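Local coordinates for oxysterol-binding protein homolog 3 (Saccharomyces cerevisiae, PDB 4IC4), which carries sterols and phospholipids in a hydrophobic pocket between membranes, its OSBP-related domain providing the lipid-binding part of the molecule, at residues R31-A39 with V289-F298; T127-M135 with F301-E312. One frame throughout, in Å; residues are numbered along the deposited sequence.

Interaction 1: residues R31-A39 with V289-F298; sequences RNDIPEAAA and VSNPKKKYGF
A type I' beta turn, Lys295 to Phe298, at the end of the loop that follows strand 281-284 in the OSBP-related domain, receives the N-terminal segment 31-39, which is extended from Asp33 to Ala37. A single direct backbone hydrogen bond ties the two: Ala37 N donates to Lys294 O at 2.8 Å, nearly straight at 165°. Water 2 bridges the same Lys294 O to Ala37 O. Beside this bond Ala37 CB sits 4.0 Å from the centroid of the Tyr296 ring, an off-centre CH-pi contact whose closest ring atom is CZ. Ile34 packs against the Lys295 chain and two rings. With CG1 between its backbone N and carbonyl carbon (chi1 53°), it sends CD1 to 3.4 Å from Phe298 CD2, while the same methyl meets the edge of the Tyr296 ring in plane. Lys295 runs past Ile34 in the opposite direction, its CD 3.4 Å from Ile34 O. Its bent end brings NZ back to its own loop, where it donates to Ser290 O at 3.0 Å from above the carbonyl plane. The carboxylates of Asp33 and Glu36 stay beyond salt-bridge range of this amine, though they probably favour its charge. Glu36 lies alongside Lys294, and Glu36 OE1 approaches Lys294 CD at 3.2 Å. Water 1 joins Asn32 O to Ser290 N. Tyr296 also touches Arg117 and lies about 9 Å, side chain to side chain, from the phosphoinositide-binding Lys118. The N-terminal segment of the OSBP-related domain is thus fastened to the loop between the last barrel strand, 281-284, and helix 300-305.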
loop_
_atom_site.group_PDB
_atom_site.type_symbol
_atom_site.label_atom_id
_atom_site.label_comp_id
_atom_site.label_asym_id
_atom_site.label_seq_id
_atom_site.Cartn_x
_atom_site.Cartn_y
_atom_site.Cartn_z
ATOM N N ARG A 31 5.171 18.401 -4.075
ATOM C CA ARG A 31 4.904 19.174 -2.868
ATOM C C ARG A 31 5.644 18.698 -1.623
ATOM O O ARG A 31 6.039 19.518 -0.795
ATOM C CB ARG A 31 3.392 19.250 -2.605
ATOM C CG ARG A 31 2.678 17.915 -2.440
ATOM C CD ARG A 31 1.169 18.116 -2.438
ATOM N NE ARG A 31 0.465 16.888 -2.087
ATOM C CZ ARG A 31 -0.856 16.782 -1.978
ATOM N NH1 ARG A 31 -1.631 17.834 -2.205
ATOM N NH2 ARG A 31 -1.399 15.632 -1.609
ATOM N N ASN A 32 5.838 17.389 -1.494
ATOM C CA ASN A 32 6.549 16.822 -0.347
ATOM C C ASN A 32 5.972 17.311 0.976
ATOM O O ASN A 32 6.686 17.411 1.977
ATOM C CB ASN A 32 8.034 17.196 -0.411
ATOM C CG ASN A 32 8.713 16.666 -1.656
ATOM O OD1 ASN A 32 8.646 15.475 -1.950
ATOM N ND2 ASN A 32 9.377 17.550 -2.393
ATOM N N ASP A 33 4.677 17.605 0.979
ATOM C CA ASP A 33 4.029 18.117 2.176
ATOM C C ASP A 33 2.523 18.153 1.954
ATOM O O ASP A 33 2.049 18.064 0.815
ATOM C CB ASP A 33 4.570 19.528 2.462
ATOM C CG ASP A 33 4.087 20.094 3.783
ATOM O OD1 ASP A 33 4.033 19.347 4.778
ATOM O OD2 ASP A 33 3.776 21.304 3.827
ATOM N N ILE A 34 1.777 18.260 3.048
ATOM C CA ILE A 34 0.321 18.339 2.995
ATOM C C ILE A 34 -0.155 19.269 4.094
ATOM O O ILE A 34 0.573 19.538 5.054
ATOM C CB ILE A 34 -0.373 16.978 3.244
ATOM C CG1 ILE A 34 0.143 16.358 4.548
ATOM C CG2 ILE A 34 -0.194 16.071 2.046
ATOM C CD1 ILE A 34 -0.755 15.268 5.096
ATOM N N PRO A 35 -1.385 19.779 3.965
ATOM C CA PRO A 35 -1.915 20.675 4.996
ATOM C C PRO A 35 -2.076 19.886 6.292
ATOM O O PRO A 35 -2.273 18.670 6.268
ATOM C CB PRO A 35 -3.260 21.105 4.418
ATOM C CG PRO A 35 -3.023 21.059 2.936
ATOM C CD PRO A 35 -2.257 19.768 2.777
ATOM N N GLU A 36 -1.989 20.565 7.430
ATOM C CA GLU A 36 -2.146 19.882 8.702
ATOM C C GLU A 36 -3.558 19.313 8.798
ATOM O O GLU A 36 -4.485 19.837 8.177
ATOM C CB GLU A 36 -1.891 20.851 9.860
ATOM C CG GLU A 36 -0.440 21.279 9.989
ATOM C CD GLU A 36 -0.245 22.359 11.035
ATOM O OE1 GLU A 36 -0.718 22.179 12.176
ATOM O OE2 GLU A 36 0.385 23.389 10.715
ATOM N N ALA A 37 -3.713 18.232 9.559
ATOM C CA ALA A 37 -5.021 17.609 9.738
ATOM C C ALA A 37 -5.971 18.683 10.262
ATOM O O ALA A 37 -5.598 19.472 11.125
ATOM C CB ALA A 37 -4.920 16.460 10.729
ATOM N N ALA A 38 -7.190 18.712 9.736
ATOM C CA ALA A 38 -8.169 19.713 10.150
ATOM C C ALA A 38 -9.109 19.261 11.267
ATOM O O ALA A 38 -9.935 20.045 11.732
ATOM C CB ALA A 38 -8.981 20.162 8.945
ATOM N N ALA A 39 -8.989 18.009 11.698
ATOM C CA ALA A 39 -9.849 17.498 12.764
ATOM C C ALA A 39 -9.125 16.517 13.680
ATOM O O ALA A 39 -8.133 15.902 13.290
ATOM C CB ALA A 39 -11.081 16.830 12.164
ATOM N N VAL A 289 7.163 14.074 6.394
ATOM C CA VAL A 289 6.880 15.485 6.158
ATOM C C VAL A 289 7.259 16.236 7.431
ATOM O O VAL A 289 7.449 15.630 8.488
ATOM C CB VAL A 289 5.383 15.738 5.882
ATOM C CG1 VAL A 289 4.984 15.090 4.568
ATOM C CG2 VAL A 289 4.534 15.186 7.031
ATOM N N SER A 290 7.372 17.552 7.326
ATOM C CA SER A 290 7.708 18.367 8.485
ATOM C C SER A 290 6.546 18.330 9.475
ATOM O O SER A 290 5.378 18.281 9.069
ATOM C CB SER A 290 7.980 19.808 8.051
ATOM O OG SER A 290 6.846 20.374 7.420
ATOM N N ASN A 291 6.863 18.345 10.767
ATOM C CA ASN A 291 5.846 18.317 11.817
ATOM C C ASN A 291 4.827 17.216 11.534
ATOM O O ASN A 291 3.623 17.471 11.475
ATOM C CB ASN A 291 5.139 19.673 11.878
ATOM C CG ASN A 291 6.108 20.820 12.061
ATOM O OD1 ASN A 291 6.066 21.808 11.327
ATOM N ND2 ASN A 291 6.991 20.694 13.044
ATOM N N PRO A 292 5.300 15.973 11.373
ATOM C CA PRO A 292 4.454 14.810 11.084
ATOM C C PRO A 292 3.307 14.519 12.045
ATOM O O PRO A 292 2.299 13.938 11.648
ATOM C CB PRO A 292 5.458 13.663 11.016
ATOM C CG PRO A 292 6.534 14.103 11.968
ATOM C CD PRO A 292 6.696 15.552 11.600
ATOM N N LYS A 293 3.453 14.919 13.303
ATOM C CA LYS A 293 2.407 14.672 14.285
ATOM C C LYS A 293 1.124 15.389 13.888
ATOM O O LYS A 293 0.023 14.938 14.206
ATOM C CB LYS A 293 2.857 15.145 15.671
ATOM C CG LYS A 293 1.859 14.843 16.771
ATOM C CD LYS A 293 2.404 15.223 18.140
ATOM C CE LYS A 293 1.438 14.818 19.240
ATOM N NZ LYS A 293 1.981 15.111 20.595
ATOM N N LYS A 294 1.276 16.500 13.175
ATOM C CA LYS A 294 0.133 17.296 12.749
ATOM C C LYS A 294 -0.302 16.961 11.330
ATOM O O LYS A 294 -1.254 17.548 10.817
ATOM C CB LYS A 294 0.478 18.783 12.824
ATOM C CG LYS A 294 0.927 19.246 14.202
ATOM C CD LYS A 294 1.287 20.719 14.192
ATOM C CE LYS A 294 1.727 21.184 15.569
ATOM N NZ LYS A 294 0.664 20.959 16.587
ATOM N N LYS A 295 0.393 16.015 10.703
ATOM C CA LYS A 295 0.085 15.630 9.333
ATOM C C LYS A 295 -0.047 14.123 9.112
ATOM O O LYS A 295 0.514 13.574 8.158
ATOM C CB LYS A 295 1.146 16.207 8.394
ATOM C CG LYS A 295 1.282 17.721 8.478
ATOM C CD LYS A 295 2.409 18.233 7.593
ATOM C CE LYS A 295 2.642 19.721 7.807
ATOM N NZ LYS A 295 2.965 20.016 9.227
ATOM N N TYR A 296 -0.776 13.460 10.006
ATOM C CA TYR A 296 -1.036 12.025 9.900
ATOM C C TYR A 296 0.197 11.123 9.928
ATOM O O TYR A 296 0.087 9.928 9.662
ATOM C CB TYR A 296 -1.809 11.739 8.606
ATOM C CG TYR A 296 -3.079 12.543 8.440
ATOM C CD1 TYR A 296 -4.252 12.165 9.092
ATOM C CD2 TYR A 296 -3.103 13.683 7.642
ATOM C CE1 TYR A 296 -5.422 12.901 8.952
ATOM C CE2 TYR A 296 -4.273 14.435 7.496
ATOM C CZ TYR A 296 -5.425 14.032 8.155
ATOM O OH TYR A 296 -6.587 14.754 8.020
ATOM N N GLY A 297 1.360 11.680 10.247
ATOM C CA GLY A 297 2.567 10.870 10.274
ATOM C C GLY A 297 3.014 10.450 8.883
ATOM O O GLY A 297 3.786 9.506 8.725
ATOM N N PHE A 298 2.526 11.168 7.876
ATOM C CA PHE A 298 2.845 10.897 6.471
ATOM C C PHE A 298 4.327 10.991 6.124
ATOM O O PHE A 298 5.060 11.801 6.696
ATOM C CB PHE A 298 2.144 11.917 5.565
ATOM C CG PHE A 298 0.753 11.534 5.132
ATOM C CD1 PHE A 298 0.004 10.580 5.816
ATOM C CD2 PHE A 298 0.174 12.192 4.049
ATOM C CE1 PHE A 298 -1.305 10.292 5.423
ATOM C CE2 PHE A 298 -1.126 11.911 3.654
ATOM C CZ PHE A 298 -1.866 10.962 4.339
HETATM O O HOH W 1 7.069 18.565 4.565
HETATM O O HOH W 2 -3.234 19.344 12.541
HETATM O O HOH W 3 -8.295 15.544 9.949
#

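Interaction 2: residues T127-M135 with F301-E312; sequences TFELIREDM and FTANLNEITEIE
Strand 127-132 and helix 301-305 run at 124° to one another, their axes 11.4 Å apart at closest approach, in the beta-barrel fold of the OSBP-related domain. The strand pairs with 137-145. Leu130 is nearest Leu305 of the helix, and the loop after the helix returns to the strand, Ile311 CA 7.6 Å from Ile131 CA; side chains and waters lie between. Phe301, its chi1 near 180° (-170°), swings its ring up against Leu130, Arg132 and Met135 of the strand and the turn after it. Leu130 comes to meet it from the opposite direction, CD2 3.7 Å from Phe301 CZ. Phe301 CE1 and Met135 CE touch each other and lie over the same face of the Arg132 guanidinium, Met135 CE toward its rim. Phe301 CE1 is 3.7 Å from Arg132 NH1, ring and guanidinium planes 34° apart. Arg132 bends at chi2 and chi3 and grips Asp134 side-on, through NE to OD2 and NH2 to OD1, a salt bridge that fixes the rotation of the group. Arg132 NH1 and ND2 of Asn304, whose OD1 accepts from Asn32 N, both donate to water 6. A leucine in place of Arg132 would probably leave the Asp134 carboxylate without its mate and break this water link. Farther along, Phe128 turns its ring edge to Leu305 O, 3.4 Å from CE1, and Ile131 CD1 meets Ile311 CG2 at 3.9 Å. Glu129, whose OE2 is held by Tyr381 and Arg385, faces the like-charged Glu312 across water 4, which donates to both carboxylates and accepts from Ile131 N. Glu312 OE1 accepts hydrogen bonds from Thr309 N at 2.8 Å and Thr309 OG1 at 2.7 Å, while Thr309 OG1 accepts from Ile311 N in an ST turn.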
loop_
_atom_site.group_PDB
_atom_site.type_symbol
_atom_site.label_atom_id
_atom_site.label_comp_id
_atom_site.label_asym_id
_atom_site.label_seq_id
_atom_site.Cartn_x
_atom_site.Cartn_y
_atom_site.Cartn_z
ATOM N N THR A 127 -9.545 3.968 -9.748
ATOM C CA THR A 127 -8.192 3.616 -10.146
ATOM C C THR A 127 -7.184 4.569 -9.528
ATOM O O THR A 127 -7.545 5.606 -8.972
ATOM C CB THR A 127 -8.028 3.698 -11.681
ATOM O OG1 THR A 127 -8.405 5.008 -12.131
ATOM C CG2 THR A 127 -8.887 2.655 -12.371
ATOM N N PHE A 128 -5.920 4.192 -9.593
ATOM C CA PHE A 128 -4.865 5.067 -9.125
ATOM C C PHE A 128 -3.608 4.741 -9.893
ATOM O O PHE A 128 -3.107 3.621 -9.841
ATOM C CB PHE A 128 -4.587 4.928 -7.628
ATOM C CG PHE A 128 -3.440 5.778 -7.158
ATOM C CD1 PHE A 128 -3.508 7.167 -7.237
ATOM C CD2 PHE A 128 -2.273 5.191 -6.677
ATOM C CE1 PHE A 128 -2.429 7.962 -6.846
ATOM C CE2 PHE A 128 -1.186 5.975 -6.283
ATOM C CZ PHE A 128 -1.262 7.368 -6.368
ATOM N N GLU A 129 -3.117 5.718 -10.641
ATOM C CA GLU A 129 -1.891 5.532 -11.390
ATOM C C GLU A 129 -0.790 6.270 -10.645
ATOM O O GLU A 129 -1.053 7.232 -9.917
ATOM C CB GLU A 129 -2.003 6.120 -12.800
ATOM C CG GLU A 129 -2.117 7.647 -12.828
ATOM C CD GLU A 129 -1.754 8.243 -14.181
ATOM O OE1 GLU A 129 -0.855 9.105 -14.219
ATOM O OE2 GLU A 129 -2.363 7.862 -15.199
ATOM N N LEU A 130 0.440 5.812 -10.824
ATOM C CA LEU A 130 1.581 6.456 -10.198
ATOM C C LEU A 130 2.801 6.276 -11.079
ATOM O O LEU A 130 3.353 5.179 -11.192
ATOM C CB LEU A 130 1.853 5.877 -8.804
ATOM C CG LEU A 130 3.049 6.515 -8.085
ATOM C CD1 LEU A 130 2.799 8.005 -7.853
ATOM C CD2 LEU A 130 3.286 5.803 -6.767
ATOM N N ILE A 131 3.201 7.366 -11.723
ATOM C CA ILE A 131 4.367 7.365 -12.587
ATOM C C ILE A 131 5.494 8.069 -11.843
ATOM O O ILE A 131 5.372 9.246 -11.489
ATOM C CB ILE A 131 4.096 8.131 -13.895
ATOM C CG1 ILE A 131 3.000 7.424 -14.698
ATOM C CG2 ILE A 131 5.380 8.231 -14.710
ATOM C CD1 ILE A 131 2.542 8.197 -15.921
ATOM N N ARG A 132 6.580 7.348 -11.584
ATOM C CA ARG A 132 7.725 7.936 -10.899
ATOM C C ARG A 132 8.966 7.773 -11.771
ATOM O O ARG A 132 9.732 6.825 -11.616
ATOM C CB ARG A 132 7.944 7.276 -9.533
ATOM C CG ARG A 132 6.858 7.584 -8.506
ATOM C CD ARG A 132 6.820 9.064 -8.137
ATOM N NE ARG A 132 8.095 9.517 -7.582
ATOM C CZ ARG A 132 8.241 10.077 -6.385
ATOM N NH1 ARG A 132 7.190 10.263 -5.593
ATOM N NH2 ARG A 132 9.447 10.449 -5.973
ATOM N N GLU A 133 9.148 8.713 -12.692
ATOM C CA GLU A 133 10.279 8.698 -13.606
ATOM C C GLU A 133 11.605 8.695 -12.849
ATOM O O GLU A 133 12.587 8.101 -13.303
ATOM C CB GLU A 133 10.214 9.915 -14.532
ATOM C CG GLU A 133 11.206 9.886 -15.684
ATOM C CD GLU A 133 10.949 8.741 -16.644
ATOM O OE1 GLU A 133 11.062 7.570 -16.222
ATOM O OE2 GLU A 133 10.630 9.011 -17.821
ATOM N N ASP A 134 11.629 9.357 -11.696
ATOM C CA ASP A 134 12.835 9.426 -10.879
ATOM C C ASP A 134 13.279 8.044 -10.412
ATOM O O ASP A 134 14.459 7.829 -10.138
ATOM C CB ASP A 134 12.609 10.327 -9.663
ATOM C CG ASP A 134 11.434 9.879 -8.816
ATOM O OD1 ASP A 134 11.615 9.701 -7.594
ATOM O OD2 ASP A 134 10.331 9.709 -9.375
ATOM N N MET A 135 12.337 7.110 -10.314
ATOM C CA MET A 135 12.661 5.751 -9.889
ATOM C C MET A 135 12.492 4.759 -11.031
ATOM O O MET A 135 12.598 3.546 -10.843
ATOM C CB MET A 135 11.796 5.346 -8.693
ATOM C CG MET A 135 12.142 6.124 -7.429
ATOM S SD MET A 135 11.293 5.524 -5.957
ATOM C CE MET A 135 9.768 6.417 -6.085
ATOM N N PHE A 301 6.670 10.627 0.576
ATOM C CA PHE A 301 6.082 9.835 -0.502
ATOM C C PHE A 301 4.557 9.807 -0.340
ATOM O O PHE A 301 3.819 9.969 -1.314
ATOM C CB PHE A 301 6.644 8.406 -0.473
ATOM C CG PHE A 301 6.294 7.581 -1.688
ATOM C CD1 PHE A 301 6.983 7.746 -2.886
ATOM C CD2 PHE A 301 5.287 6.622 -1.627
ATOM C CE1 PHE A 301 6.681 6.967 -4.004
ATOM C CE2 PHE A 301 4.979 5.834 -2.746
ATOM C CZ PHE A 301 5.678 6.009 -3.930
ATOM N N THR A 302 4.085 9.611 0.888
ATOM C CA THR A 302 2.644 9.580 1.132
ATOM C C THR A 302 2.017 10.913 0.736
ATOM O O THR A 302 0.970 10.957 0.091
ATOM C CB THR A 302 2.311 9.358 2.620
ATOM O OG1 THR A 302 3.172 8.355 3.167
ATOM C CG2 THR A 302 0.853 8.916 2.770
ATOM N N ALA A 303 2.664 12.002 1.142
ATOM C CA ALA A 303 2.172 13.341 0.855
ATOM C C ALA A 303 2.097 13.645 -0.633
ATOM O O ALA A 303 1.326 14.508 -1.060
ATOM C CB ALA A 303 3.053 14.372 1.556
ATOM N N ASN A 304 2.892 12.931 -1.423
ATOM C CA ASN A 304 2.923 13.140 -2.863
ATOM C C ASN A 304 1.939 12.293 -3.654
ATOM O O ASN A 304 1.700 12.557 -4.830
ATOM C CB ASN A 304 4.342 12.903 -3.387
ATOM C CG ASN A 304 5.293 14.007 -2.982
ATOM O OD1 ASN A 304 4.878 15.154 -2.813
ATOM N ND2 ASN A 304 6.573 13.679 -2.844
ATOM N N LEU A 305 1.359 11.290 -3.004
ATOM C CA LEU A 305 0.417 10.390 -3.663
ATOM C C LEU A 305 -0.797 11.068 -4.290
ATOM O O LEU A 305 -1.180 10.756 -5.422
ATOM C CB LEU A 305 -0.073 9.333 -2.664
ATOM C CG LEU A 305 0.930 8.270 -2.207
ATOM C CD1 LEU A 305 0.364 7.545 -0.998
ATOM C CD2 LEU A 305 1.225 7.299 -3.346
ATOM N N ASN A 306 -1.400 11.997 -3.556
ATOM C CA ASN A 306 -2.608 12.658 -4.035
ATOM C C ASN A 306 -2.386 13.972 -4.764
ATOM O O ASN A 306 -3.336 14.729 -4.972
ATOM C CB ASN A 306 -3.573 12.889 -2.866
ATOM C CG ASN A 306 -5.027 12.929 -3.305
ATOM O OD1 ASN A 306 -5.827 13.718 -2.790
ATOM N ND2 ASN A 306 -5.383 12.064 -4.248
ATOM N N GLU A 307 -1.150 14.247 -5.165
ATOM C CA GLU A 307 -0.876 15.486 -5.886
ATOM C C GLU A 307 -1.008 15.320 -7.394
ATOM O O GLU A 307 -0.619 14.296 -7.961
ATOM C CB GLU A 307 0.534 16.003 -5.575
ATOM C CG GLU A 307 0.886 17.269 -6.367
ATOM C CD GLU A 307 2.271 17.820 -6.069
ATOM O OE1 GLU A 307 3.193 17.034 -5.780
ATOM O OE2 GLU A 307 2.439 19.055 -6.146
ATOM N N ILE A 308 -1.578 16.336 -8.036
ATOM C CA ILE A 308 -1.719 16.347 -9.482
ATOM C C ILE A 308 -0.598 17.251 -9.990
ATOM O O ILE A 308 -0.575 18.446 -9.691
ATOM C CB ILE A 308 -3.084 16.929 -9.920
ATOM C CG1 ILE A 308 -4.215 16.000 -9.473
ATOM C CG2 ILE A 308 -3.115 17.103 -11.435
ATOM C CD1 ILE A 308 -5.599 16.537 -9.773
ATOM N N THR A 309 0.347 16.673 -10.724
ATOM C CA THR A 309 1.458 17.438 -11.276
ATOM C C THR A 309 1.306 17.463 -12.791
ATOM O O THR A 309 0.311 16.978 -13.328
ATOM C CB THR A 309 2.823 16.792 -10.952
ATOM O OG1 THR A 309 2.938 15.549 -11.655
ATOM C CG2 THR A 309 2.967 16.548 -9.452
ATOM N N GLU A 310 2.299 18.015 -13.481
ATOM C CA GLU A 310 2.268 18.077 -14.938
ATOM C C GLU A 310 2.225 16.670 -15.539
ATOM O O GLU A 310 1.874 16.489 -16.702
ATOM C CB GLU A 310 3.504 18.821 -15.451
ATOM C CG GLU A 310 4.812 18.169 -15.043
ATOM C CD GLU A 310 6.015 19.040 -15.324
ATOM O OE1 GLU A 310 6.311 19.291 -16.513
ATOM O OE2 GLU A 310 6.664 19.476 -14.348
ATOM N N ILE A 311 2.591 15.670 -14.747
ATOM C CA ILE A 311 2.571 14.300 -15.239
ATOM C C ILE A 311 1.134 13.829 -15.423
ATOM O O ILE A 311 0.797 13.201 -16.426
ATOM C CB ILE A 311 3.274 13.338 -14.257
ATOM C CG1 ILE A 311 4.770 13.651 -14.201
ATOM C CG2 ILE A 311 3.042 11.889 -14.687
ATOM C CD1 ILE A 311 5.526 12.809 -13.206
ATOM N N GLU A 312 0.286 14.164 -14.457
ATOM C CA GLU A 312 -1.111 13.748 -14.477
ATOM C C GLU A 312 -2.099 14.721 -15.110
ATOM O O GLU A 312 -3.140 14.298 -15.622
ATOM C CB GLU A 312 -1.595 13.457 -13.050
ATOM C CG GLU A 312 -0.870 12.336 -12.310
ATOM C CD GLU A 312 0.448 12.771 -11.690
ATOM O OE1 GLU A 312 0.677 13.992 -11.535
ATOM O OE2 GLU A 312 1.257 11.888 -11.339
HETATM O O HOH W 4 1.037 9.281 -12.102
HETATM O O HOH W 5 3.899 11.463 -10.914
HETATM O O HOH W 6 8.518 11.332 -2.990
#

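Overall arrangement
The two interactions share a continuous piece of chain: the loop 289-298 of interaction 1 leads, one residue on, into helix 300-305 of interaction 2. Their centres are about 17 Å apart, yet they touch. Arg31 NE probably donates to Ala303 O and Asn32 N to Asn304 OD1, so the N-terminal segment rests on the loop and also on the helix after it. Interaction 1 is partly buried, with Lys294 and Glu36 exposed at its edge, Lys295 buried beside Ile34, and a direct backbone bond. Interaction 2 is buried, joining helix to barrel strand by apolar packing, with waters between the polar groups, and lies away from the annotated lipid sites.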